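Local structure of DUF1573 domain-containing protein (2QSV) at residues Ser33-Val39 against Arg51-Gln56; Glu80-Leu84 against Ala95-Val99; Thr136-Ile142 against Ser176-Ala182; Gly146-Leu152 against Arg168-Pro173. The protein is of unknown function, possibly a cysteine-type peptidase as a whole, with this C-terminal part forming two immunoglobulin-like domains. All coordinates share one frame. Residue numbers count along the deposited sequence, not the author numbering.

Contact 1: residues Ser33-Val39 against Arg51-Gln56; sequences SDLQVAV and RAFRLQ
Strand 35-39 and the edge strand 52-55 run antiparallel (155°), axes 5.1 Å apart, with Leu35 opposite Leu55, Gln36 opposite Arg54, Val37 opposite Phe53 and Ala38 opposite Ala52. Both strands are extended; Arg51 (psi -21°) and Gln56 (psi -61°) leave that conformation. The hydrogen-bonded pairs satisfy each other's peptides: Val37 N to Phe53 O, Phe53 N to Val37 O and Leu55 N to Leu35 O are each 3.2 Å, and the bond from Leu35 N to Leu55 O is weak at 3.3 Å. Val39 N reaches Arg51 O (3.0 Å), and Val39 O takes two bonds from the Arg51 side chain, NE at 3.2 Å and NH2 at 2.8 Å, so the guanidinium extends the pairing just before the edge strand begins. Phe53, chi1 p, lays its ring face under Val37 CB, 4.1 Å from the centroid (CH-pi). The pair edges one sheet of an immunoglobulin-like beta-sandwich: Phe53 packs on Val27 and Leu63 of the facing sheet, while Gln36 and Ala38 bond through their backbones to strand 76-87.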
# COMPACT_ATOMS: atom_id res chain seq x y z
N SER A 33 8.56 33.24 -0.32
CA SER A 33 9.88 33.38 -0.90
C SER A 33 10.42 32.04 -1.37
O SER A 33 9.67 31.07 -1.50
CB SER A 33 10.83 34.05 0.10
OG SER A 33 12.08 34.37 -0.51
N ASP A 34 11.72 32.02 -1.64
CA ASP A 34 12.39 30.84 -2.15
C ASP A 34 12.29 29.65 -1.21
O ASP A 34 12.47 29.79 0.02
CB ASP A 34 13.85 31.17 -2.45
CG ASP A 34 14.00 31.91 -3.77
OD1 ASP A 34 15.15 32.12 -4.24
OD2 ASP A 34 12.93 32.24 -4.36
N LEU A 35 11.93 28.50 -1.82
CA LEU A 35 12.08 27.18 -1.20
C LEU A 35 13.18 26.41 -1.91
O LEU A 35 13.19 26.29 -3.14
CB LEU A 35 10.77 26.39 -1.20
CG LEU A 35 9.77 26.70 -0.09
CD1 LEU A 35 8.69 25.61 -0.05
CD2 LEU A 35 10.48 26.84 1.28
N GLN A 36 14.14 25.93 -1.14
CA GLN A 36 15.10 24.98 -1.66
C GLN A 36 14.64 23.56 -1.30
O GLN A 36 14.40 23.25 -0.12
CB GLN A 36 16.48 25.24 -1.08
CG GLN A 36 17.57 24.50 -1.83
CD GLN A 36 17.88 25.15 -3.17
OE1 GLN A 36 18.31 24.49 -4.12
NE2 GLN A 36 17.66 26.46 -3.25
N VAL A 37 14.48 22.73 -2.32
CA VAL A 37 13.88 21.39 -2.15
C VAL A 37 14.84 20.29 -2.55
O VAL A 37 15.40 20.30 -3.65
CB VAL A 37 12.55 21.24 -2.91
CG1 VAL A 37 11.90 19.88 -2.59
CG2 VAL A 37 11.59 22.36 -2.55
N ALA A 38 15.05 19.34 -1.64
CA ALA A 38 15.80 18.15 -1.95
C ALA A 38 14.93 16.92 -1.67
O ALA A 38 14.28 16.81 -0.63
CB ALA A 38 17.09 18.11 -1.15
N VAL A 39 14.88 16.02 -2.65
CA VAL A 39 14.33 14.69 -2.47
C VAL A 39 15.45 13.87 -1.84
O VAL A 39 16.36 13.40 -2.52
CB VAL A 39 13.89 14.07 -3.83
CG1 VAL A 39 13.28 12.69 -3.61
CG2 VAL A 39 12.89 14.99 -4.54
N ARG A 51 15.87 15.52 -8.63
CA ARG A 51 16.14 15.26 -7.20
C ARG A 51 16.56 16.44 -6.34
O ARG A 51 16.47 16.38 -5.11
CB ARG A 51 17.19 14.15 -7.04
CG ARG A 51 16.62 12.77 -7.25
CD ARG A 51 17.47 11.74 -6.59
NE ARG A 51 17.23 11.74 -5.15
CZ ARG A 51 17.54 10.73 -4.35
NH1 ARG A 51 18.10 9.64 -4.83
NH2 ARG A 51 17.28 10.83 -3.05
N ALA A 52 17.05 17.51 -6.96
CA ALA A 52 17.53 18.68 -6.22
C ALA A 52 17.25 19.94 -7.03
O ALA A 52 18.01 20.28 -7.94
CB ALA A 52 19.03 18.55 -5.87
N PHE A 53 16.16 20.60 -6.70
CA PHE A 53 15.70 21.73 -7.50
C PHE A 53 15.36 22.96 -6.67
O PHE A 53 15.15 22.86 -5.45
CB PHE A 53 14.48 21.32 -8.32
CG PHE A 53 13.40 20.66 -7.53
CD1 PHE A 53 13.41 19.28 -7.31
CD2 PHE A 53 12.33 21.41 -7.04
CE1 PHE A 53 12.40 18.66 -6.60
CE2 PHE A 53 11.30 20.80 -6.33
CZ PHE A 53 11.34 19.42 -6.11
N ARG A 54 15.29 24.12 -7.34
CA ARG A 54 14.71 25.35 -6.76
C ARG A 54 13.27 25.65 -7.20
O ARG A 54 12.90 25.43 -8.36
CB ARG A 54 15.55 26.57 -7.10
CG ARG A 54 16.18 27.25 -5.91
CD ARG A 54 17.70 27.14 -6.00
NE ARG A 54 18.34 28.30 -5.36
CZ ARG A 54 19.60 28.34 -4.92
NH1 ARG A 54 20.40 27.27 -5.03
NH2 ARG A 54 20.07 29.46 -4.37
N LEU A 55 12.49 26.22 -6.28
CA LEU A 55 11.07 26.53 -6.49
C LEU A 55 10.73 27.96 -6.13
O LEU A 55 11.01 28.41 -5.01
CB LEU A 55 10.17 25.67 -5.61
CG LEU A 55 9.58 24.31 -5.98
CD1 LEU A 55 8.59 23.94 -4.86
CD2 LEU A 55 8.90 24.32 -7.34
N GLN A 56 10.04 28.65 -7.04
CA GLN A 56 9.75 30.08 -6.88
C GLN A 56 8.51 30.43 -6.02
O GLN A 56 8.64 31.14 -5.00
CB GLN A 56 9.64 30.74 -8.26
CG GLN A 56 10.53 30.08 -9.36
CD GLN A 56 11.99 30.55 -9.32
OE1 GLN A 56 12.28 31.73 -9.56
NE2 GLN A 56 12.91 29.63 -9.04

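Contact 2: residues Glu80-Leu84 against Ala95-Val99; sequences EPLVL and AVDSV
An antiparallel pairing within the beta hairpin of strands 76-87 and 94-105 joins Glu80-Leu84 to Ala95-Val99 in the five-stranded sheet of the N-terminal domain. Both segments are extended, their axes approaching to 4.5 Å at 145°. Leu82 faces Val99 and Leu84 faces Asp97 as hydrogen-bonded pairs; Val83 and Ser98 form the non-hydrogen-bonded pair between them, CA atoms 4.4 Å apart. Two of the four bonds are short, Leu84 N to Asp97 O (2.6 Å) and Leu82 N to Val99 O (2.7 Å); Asp97 N to Leu84 O is 2.9 Å and Val99 N to Leu82 O 3.0 Å. Leu82 (t, p), Leu84 (m, t) and Val99 (t) share a face with exposed Asp97, Leu82 and Val99 meeting CB to CB at 4.5 Å and both touching Leu25 of the facing sheet. On the reverse, Val83 CG1 packs against Val96 CG1 at 3.8 Å. A largely apolar face turned to the other sheet and a more exposed reverse are typical of an immunoglobulin-like sandwich.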
# COMPACT_ATOMS: atom_id res chain seq x y z
N GLU A 80 6.96 2.46 0.54
CA GLU A 80 8.21 3.14 0.87
C GLU A 80 8.05 4.65 0.70
O GLU A 80 7.39 5.09 -0.24
CB GLU A 80 9.35 2.63 -0.01
CG GLU A 80 9.84 1.18 0.30
CD GLU A 80 11.19 0.89 -0.35
OE1 GLU A 80 12.08 1.78 -0.40
OE2 GLU A 80 11.35 -0.23 -0.84
N PRO A 81 8.65 5.44 1.61
CA PRO A 81 8.46 6.90 1.53
C PRO A 81 9.32 7.61 0.48
O PRO A 81 10.47 7.25 0.21
CB PRO A 81 8.83 7.38 2.95
CG PRO A 81 9.91 6.39 3.39
CD PRO A 81 9.49 5.05 2.77
N LEU A 82 8.74 8.63 -0.13
CA LEU A 82 9.52 9.63 -0.84
C LEU A 82 9.78 10.77 0.18
O LEU A 82 8.84 11.40 0.69
CB LEU A 82 8.72 10.09 -2.07
CG LEU A 82 9.33 11.23 -2.89
CD1 LEU A 82 10.41 10.65 -3.79
CD2 LEU A 82 8.25 11.90 -3.73
N VAL A 83 11.03 11.02 0.51
CA VAL A 83 11.30 11.98 1.59
C VAL A 83 11.69 13.36 1.05
O VAL A 83 12.67 13.52 0.32
CB VAL A 83 12.32 11.44 2.64
CG1 VAL A 83 12.39 12.38 3.87
CG2 VAL A 83 11.91 10.03 3.09
N LEU A 84 10.89 14.36 1.41
CA LEU A 84 11.12 15.74 0.96
C LEU A 84 11.65 16.67 2.05
O LEU A 84 11.00 16.89 3.06
CB LEU A 84 9.83 16.33 0.37
CG LEU A 84 9.27 15.51 -0.79
CD1 LEU A 84 7.92 16.08 -1.16
CD2 LEU A 84 10.23 15.49 -1.99
N ALA A 95 11.69 22.03 7.08
CA ALA A 95 10.62 21.09 7.34
C ALA A 95 10.95 19.83 6.51
O ALA A 95 11.46 19.91 5.39
CB ALA A 95 9.30 21.67 6.96
N VAL A 96 10.69 18.67 7.09
CA VAL A 96 10.86 17.40 6.39
C VAL A 96 9.52 16.71 6.34
O VAL A 96 8.81 16.60 7.36
CB VAL A 96 11.92 16.47 7.07
CG1 VAL A 96 11.89 15.06 6.47
CG2 VAL A 96 13.31 17.07 6.97
N ASP A 97 9.14 16.25 5.15
CA ASP A 97 7.92 15.48 5.00
C ASP A 97 8.05 14.36 3.99
O ASP A 97 8.92 14.39 3.12
CB ASP A 97 6.73 16.39 4.70
CG ASP A 97 5.77 16.47 5.89
OD1 ASP A 97 5.12 15.42 6.19
OD2 ASP A 97 5.68 17.57 6.54
N SER A 98 7.21 13.34 4.15
CA SER A 98 7.24 12.23 3.24
C SER A 98 5.88 11.91 2.60
O SER A 98 4.82 12.16 3.17
CB SER A 98 7.84 11.00 3.91
OG SER A 98 6.99 10.58 4.93
N VAL A 99 5.94 11.41 1.38
CA VAL A 99 4.79 10.89 0.67
C VAL A 99 5.02 9.39 0.58
O VAL A 99 6.10 8.95 0.17
CB VAL A 99 4.70 11.54 -0.76
CG1 VAL A 99 3.67 10.82 -1.65
CG2 VAL A 99 4.33 13.03 -0.61

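Contact 3: residues Thr136-Ile142 against Ser176-Ala182; sequences TKAAIEI and STLLRIA
Along one face of this strand pair, Ala138, Ile140 and Ile142 stand beside Ile181, Leu179 and Thr177 and fit as staggered bumps. Ile181 (m, t) extends CD1 along the strand to Ile140 CD1, 3.7 Å away, small Ala138 meets Ile181 CB to CB at 4.5 Å, and Ile142 CD1 settles on Leu179 CB at 4.0 Å. The extended strands run antiparallel at 152°, axes 4.5 Å apart, in the four-stranded sheet of the C-terminal immunoglobulin-like domain, and this face supplies one wall of its sandwich core, Leu179 meeting Val155 and Ile142 meeting Leu150 and Leu152 of the other sheet. Hydrogen-bonded pairs Ala138-Ile181, Ile140-Leu179 and Ile142-Thr177 fix the register: Ala138 N to Ile181 O, Leu179 N to Ile140 O and Ile142 N to Thr177 O are all 2.8 Å. On the outer face, Leu178 CD2 leans beside Ala139 CB (4.2 Å) and touches Glu141 CB (4.1 Å). Glu141, extended with chi1 and chi2 t, brings OE2 within 2.6 Å of Ser176 OG and accepts its hydrogen bond.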
# COMPACT_ATOMS: atom_id res chain seq x y z
N THR A 136 -13.01 -7.19 18.65
CA THR A 136 -13.77 -8.28 18.11
C THR A 136 -12.96 -9.00 17.02
O THR A 136 -12.43 -8.39 16.10
CB THR A 136 -15.12 -7.77 17.63
OG1 THR A 136 -15.72 -7.04 18.71
CG2 THR A 136 -16.07 -8.90 17.21
N LYS A 137 -12.86 -10.31 17.19
CA LYS A 137 -12.16 -11.18 16.30
C LYS A 137 -13.09 -11.87 15.32
O LYS A 137 -14.24 -12.13 15.62
CB LYS A 137 -11.41 -12.24 17.11
CG LYS A 137 -10.22 -11.73 17.87
CD LYS A 137 -9.66 -12.89 18.71
CE LYS A 137 -8.56 -12.43 19.66
NZ LYS A 137 -7.70 -13.57 20.06
N ALA A 138 -12.57 -12.15 14.12
CA ALA A 138 -13.27 -12.99 13.17
C ALA A 138 -12.21 -13.80 12.42
O ALA A 138 -11.01 -13.54 12.54
CB ALA A 138 -14.11 -12.15 12.19
N ALA A 139 -12.64 -14.78 11.65
CA ALA A 139 -11.68 -15.59 10.90
C ALA A 139 -12.28 -15.90 9.55
O ALA A 139 -13.42 -16.27 9.46
CB ALA A 139 -11.38 -16.87 11.66
N ILE A 140 -11.55 -15.68 8.48
CA ILE A 140 -12.02 -16.06 7.17
C ILE A 140 -11.15 -17.22 6.71
O ILE A 140 -9.93 -17.13 6.77
CB ILE A 140 -11.95 -14.86 6.18
CG1 ILE A 140 -13.15 -13.91 6.43
CG2 ILE A 140 -11.95 -15.30 4.71
CD1 ILE A 140 -13.07 -12.63 5.63
N GLU A 141 -11.79 -18.29 6.25
CA GLU A 141 -11.06 -19.42 5.72
C GLU A 141 -10.61 -19.15 4.30
O GLU A 141 -11.40 -18.79 3.40
CB GLU A 141 -11.91 -20.70 5.81
CG GLU A 141 -11.14 -21.92 5.26
CD GLU A 141 -11.86 -23.27 5.45
OE1 GLU A 141 -13.08 -23.36 5.32
OE2 GLU A 141 -11.18 -24.26 5.67
N ILE A 142 -9.33 -19.29 4.09
CA ILE A 142 -8.79 -19.13 2.79
C ILE A 142 -8.46 -20.50 2.22
O ILE A 142 -7.64 -21.21 2.78
CB ILE A 142 -7.53 -18.26 2.81
CG1 ILE A 142 -7.87 -16.80 3.23
CG2 ILE A 142 -6.82 -18.37 1.44
CD1 ILE A 142 -6.58 -15.90 3.31
N SER A 176 -6.41 -25.35 3.35
CA SER A 176 -6.89 -24.03 3.73
C SER A 176 -6.13 -23.51 4.95
O SER A 176 -5.40 -24.28 5.65
CB SER A 176 -8.39 -24.05 3.97
OG SER A 176 -8.68 -24.77 5.15
N THR A 177 -6.27 -22.22 5.20
CA THR A 177 -5.69 -21.60 6.39
C THR A 177 -6.71 -20.57 6.91
O THR A 177 -7.62 -20.17 6.19
CB THR A 177 -4.27 -21.02 6.13
OG1 THR A 177 -3.65 -20.73 7.37
CG2 THR A 177 -4.26 -19.69 5.26
N LEU A 178 -6.58 -20.17 8.16
CA LEU A 178 -7.45 -19.09 8.67
C LEU A 178 -6.73 -17.75 8.55
O LEU A 178 -5.53 -17.65 8.84
CB LEU A 178 -7.83 -19.37 10.13
CG LEU A 178 -8.82 -20.51 10.26
CD1 LEU A 178 -9.19 -20.75 11.70
CD2 LEU A 178 -10.04 -20.18 9.45
N LEU A 179 -7.47 -16.77 8.07
CA LEU A 179 -7.09 -15.35 8.16
C LEU A 179 -7.69 -14.82 9.44
O LEU A 179 -8.89 -14.81 9.59
CB LEU A 179 -7.64 -14.57 6.96
CG LEU A 179 -7.25 -13.07 6.85
CD1 LEU A 179 -5.75 -12.89 6.71
CD2 LEU A 179 -8.00 -12.50 5.65
N ARG A 180 -6.87 -14.45 10.42
CA ARG A 180 -7.46 -14.01 11.69
C ARG A 180 -7.61 -12.49 11.62
O ARG A 180 -6.64 -11.81 11.49
CB ARG A 180 -6.54 -14.31 12.87
CG ARG A 180 -5.99 -15.74 12.91
CD ARG A 180 -6.99 -16.68 13.32
NE ARG A 180 -6.39 -18.01 13.57
CZ ARG A 180 -7.03 -18.99 14.20
NH1 ARG A 180 -8.24 -18.74 14.66
NH2 ARG A 180 -6.48 -20.20 14.35
N ILE A 181 -8.82 -11.99 11.80
CA ILE A 181 -9.16 -10.58 11.65
C ILE A 181 -9.56 -10.07 13.05
O ILE A 181 -10.18 -10.79 13.85
CB ILE A 181 -10.30 -10.43 10.62
CG1 ILE A 181 -9.78 -10.87 9.25
CG2 ILE A 181 -10.91 -8.98 10.58
CD1 ILE A 181 -10.86 -11.32 8.29
N ALA A 182 -9.12 -8.86 13.39
CA ALA A 182 -9.59 -8.19 14.61
C ALA A 182 -9.91 -6.70 14.33
O ALA A 182 -9.16 -6.03 13.60
CB ALA A 182 -8.56 -8.34 15.75

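Contact 4: residues Gly146-Leu152 against Arg168-Pro173; sequences GAGPLRL and RTEIKP
Ile171, Pro173 and Leu152 lose the most surface where the short edge strand 170-171 pairs antiparallel with the start of strand 150-157, at one end of the five-stranded sheet in the C-terminal immunoglobulin-like domain. Ile171 sets the register. It faces Leu150 as a hydrogen-bonded pair, with Leu150 N to Ile171 O and Ile171 N to Leu150 O both 2.8 Å. On the inner face Leu150 CB lies 4.3 Å from Ile171 CB. Ile171 CD1, carried by chi1 m and a chi2 near 96°, lies 4.0 Å from Leu152 CG. Leu152 (m, t) points toward the opposing chain and packs further on Ile142 and Met120 of the other sheet, while its N bonds to Thr169 O at 2.9 Å, prolonging the pairing past the strand's first residue. At the other end Pro173 rests its ring on the turn before Pro149: CB is 3.4 Å from Gly146 O and CG 3.6 Å from Ala147 O. Asn144 ties this end together, its ND2 bonding to the carbonyls of Gly148 and Ile171. On the outer face the non-hydrogen-bonded pair Arg151 and Glu170, CA atoms 4.6 Å apart, places charge against charge. Glu170 (t, t) reaches back across the strands, and the resulting salt bridge is long, with Arg151 NH1 3.6 Å from Glu170 OE1.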
# COMPACT_ATOMS: atom_id res chain seq x y z
N GLY A 146 -6.36 -24.57 -6.37
CA GLY A 146 -5.52 -24.71 -7.55
C GLY A 146 -4.79 -26.07 -7.59
O GLY A 146 -5.06 -26.98 -6.77
N ALA A 147 -3.85 -26.18 -8.52
CA ALA A 147 -3.04 -27.39 -8.75
C ALA A 147 -1.66 -27.27 -8.11
O ALA A 147 -1.01 -28.26 -7.92
CB ALA A 147 -2.93 -27.69 -10.27
N GLY A 148 -1.25 -26.05 -7.80
CA GLY A 148 -0.00 -25.74 -7.16
C GLY A 148 -0.24 -25.10 -5.78
O GLY A 148 -1.40 -24.86 -5.39
N PRO A 149 0.86 -24.84 -5.05
CA PRO A 149 0.76 -24.21 -3.73
C PRO A 149 0.31 -22.74 -3.90
O PRO A 149 0.82 -22.02 -4.78
CB PRO A 149 2.20 -24.28 -3.17
CG PRO A 149 3.08 -24.49 -4.34
CD PRO A 149 2.26 -25.06 -5.47
N LEU A 150 -0.64 -22.34 -3.09
CA LEU A 150 -1.10 -20.96 -3.02
C LEU A 150 -0.20 -20.24 -2.05
O LEU A 150 -0.08 -20.67 -0.88
CB LEU A 150 -2.54 -20.91 -2.55
CG LEU A 150 -3.19 -19.52 -2.30
CD1 LEU A 150 -3.34 -18.73 -3.62
CD2 LEU A 150 -4.58 -19.72 -1.60
N ARG A 151 0.45 -19.17 -2.51
CA ARG A 151 1.32 -18.36 -1.70
C ARG A 151 0.73 -16.98 -1.42
O ARG A 151 0.26 -16.33 -2.36
CB ARG A 151 2.65 -18.18 -2.44
CG ARG A 151 3.40 -19.51 -2.66
CD ARG A 151 4.67 -19.28 -3.50
NE ARG A 151 5.12 -20.55 -4.06
CZ ARG A 151 5.67 -21.53 -3.33
NH1 ARG A 151 5.84 -21.38 -2.02
NH2 ARG A 151 6.05 -22.66 -3.91
N LEU A 152 0.75 -16.56 -0.16
CA LEU A 152 0.21 -15.27 0.24
C LEU A 152 1.41 -14.38 0.42
O LEU A 152 2.09 -14.45 1.45
CB LEU A 152 -0.61 -15.37 1.54
CG LEU A 152 -1.72 -16.40 1.65
CD1 LEU A 152 -2.50 -16.28 2.98
CD2 LEU A 152 -2.68 -16.43 0.44
N ARG A 168 -0.98 -19.35 7.98
CA ARG A 168 0.08 -19.81 7.10
C ARG A 168 0.13 -18.95 5.87
O ARG A 168 -0.90 -18.36 5.49
CB ARG A 168 -0.27 -21.23 6.57
CG ARG A 168 -0.09 -22.32 7.57
CD ARG A 168 -0.35 -23.72 6.87
NE ARG A 168 0.65 -23.96 5.85
CZ ARG A 168 1.90 -24.32 6.10
NH1 ARG A 168 2.29 -24.51 7.35
NH2 ARG A 168 2.75 -24.53 5.10
N THR A 169 1.28 -18.91 5.21
CA THR A 169 1.40 -18.15 3.97
C THR A 169 1.63 -19.04 2.77
O THR A 169 1.80 -18.54 1.64
CB THR A 169 2.53 -17.09 3.98
OG1 THR A 169 3.77 -17.73 4.28
CG2 THR A 169 2.27 -15.97 4.99
N GLU A 170 1.64 -20.36 2.99
CA GLU A 170 1.69 -21.29 1.88
C GLU A 170 0.68 -22.39 2.14
O GLU A 170 0.66 -23.00 3.23
CB GLU A 170 3.09 -21.85 1.63
CG GLU A 170 3.14 -22.77 0.40
CD GLU A 170 4.42 -23.63 0.33
OE1 GLU A 170 5.41 -23.28 1.04
OE2 GLU A 170 4.45 -24.64 -0.43
N ILE A 171 -0.19 -22.60 1.14
CA ILE A 171 -1.34 -23.48 1.27
C ILE A 171 -1.31 -24.50 0.18
O ILE A 171 -1.34 -24.16 -1.03
CB ILE A 171 -2.69 -22.73 1.33
CG1 ILE A 171 -2.71 -21.76 2.54
CG2 ILE A 171 -3.87 -23.69 1.63
CD1 ILE A 171 -2.32 -20.31 2.19
N LYS A 172 -1.28 -25.78 0.58
CA LYS A 172 -1.23 -26.86 -0.43
C LYS A 172 -2.59 -27.02 -1.14
O LYS A 172 -3.61 -26.65 -0.57
CB LYS A 172 -0.75 -28.22 0.16
CG LYS A 172 -1.67 -28.77 1.20
CD LYS A 172 -1.13 -30.11 1.81
CE LYS A 172 0.08 -29.93 2.74
NZ LYS A 172 0.65 -31.27 3.13
N PRO A 173 -2.59 -27.59 -2.35
CA PRO A 173 -3.88 -27.86 -3.07
C PRO A 173 -4.91 -28.61 -2.24
O PRO A 173 -4.57 -29.62 -1.58
CB PRO A 173 -3.46 -28.69 -4.29
CG PRO A 173 -1.99 -28.39 -4.48
CD PRO A 173 -1.41 -28.00 -3.14

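How the contacts relate
Contacts 1 and 2 belong to one sheet of the N-terminal domain, where strands 35-41 and 76-87 are neighbours; Val39 CG1 meets Leu82 CD1 at 3.5 Å. Contacts 3 and 4 lie in the two facing sheets of the C-terminal domain and meet across its core, Ile142 CG2 to Leu150 CD2 at 4.0 Å. Contacts 1 and 4 occupy equivalent places, each joining a short edge strand to its neighbour, and both add arginine chemistry at the surface. Contacts 2 and 3 are longer-stranded interior pairings, held chiefly by backbone bonds. All four mix buried and exposed residues. Contacts 1 and 3 are centred about 48 Å apart, in separate domains.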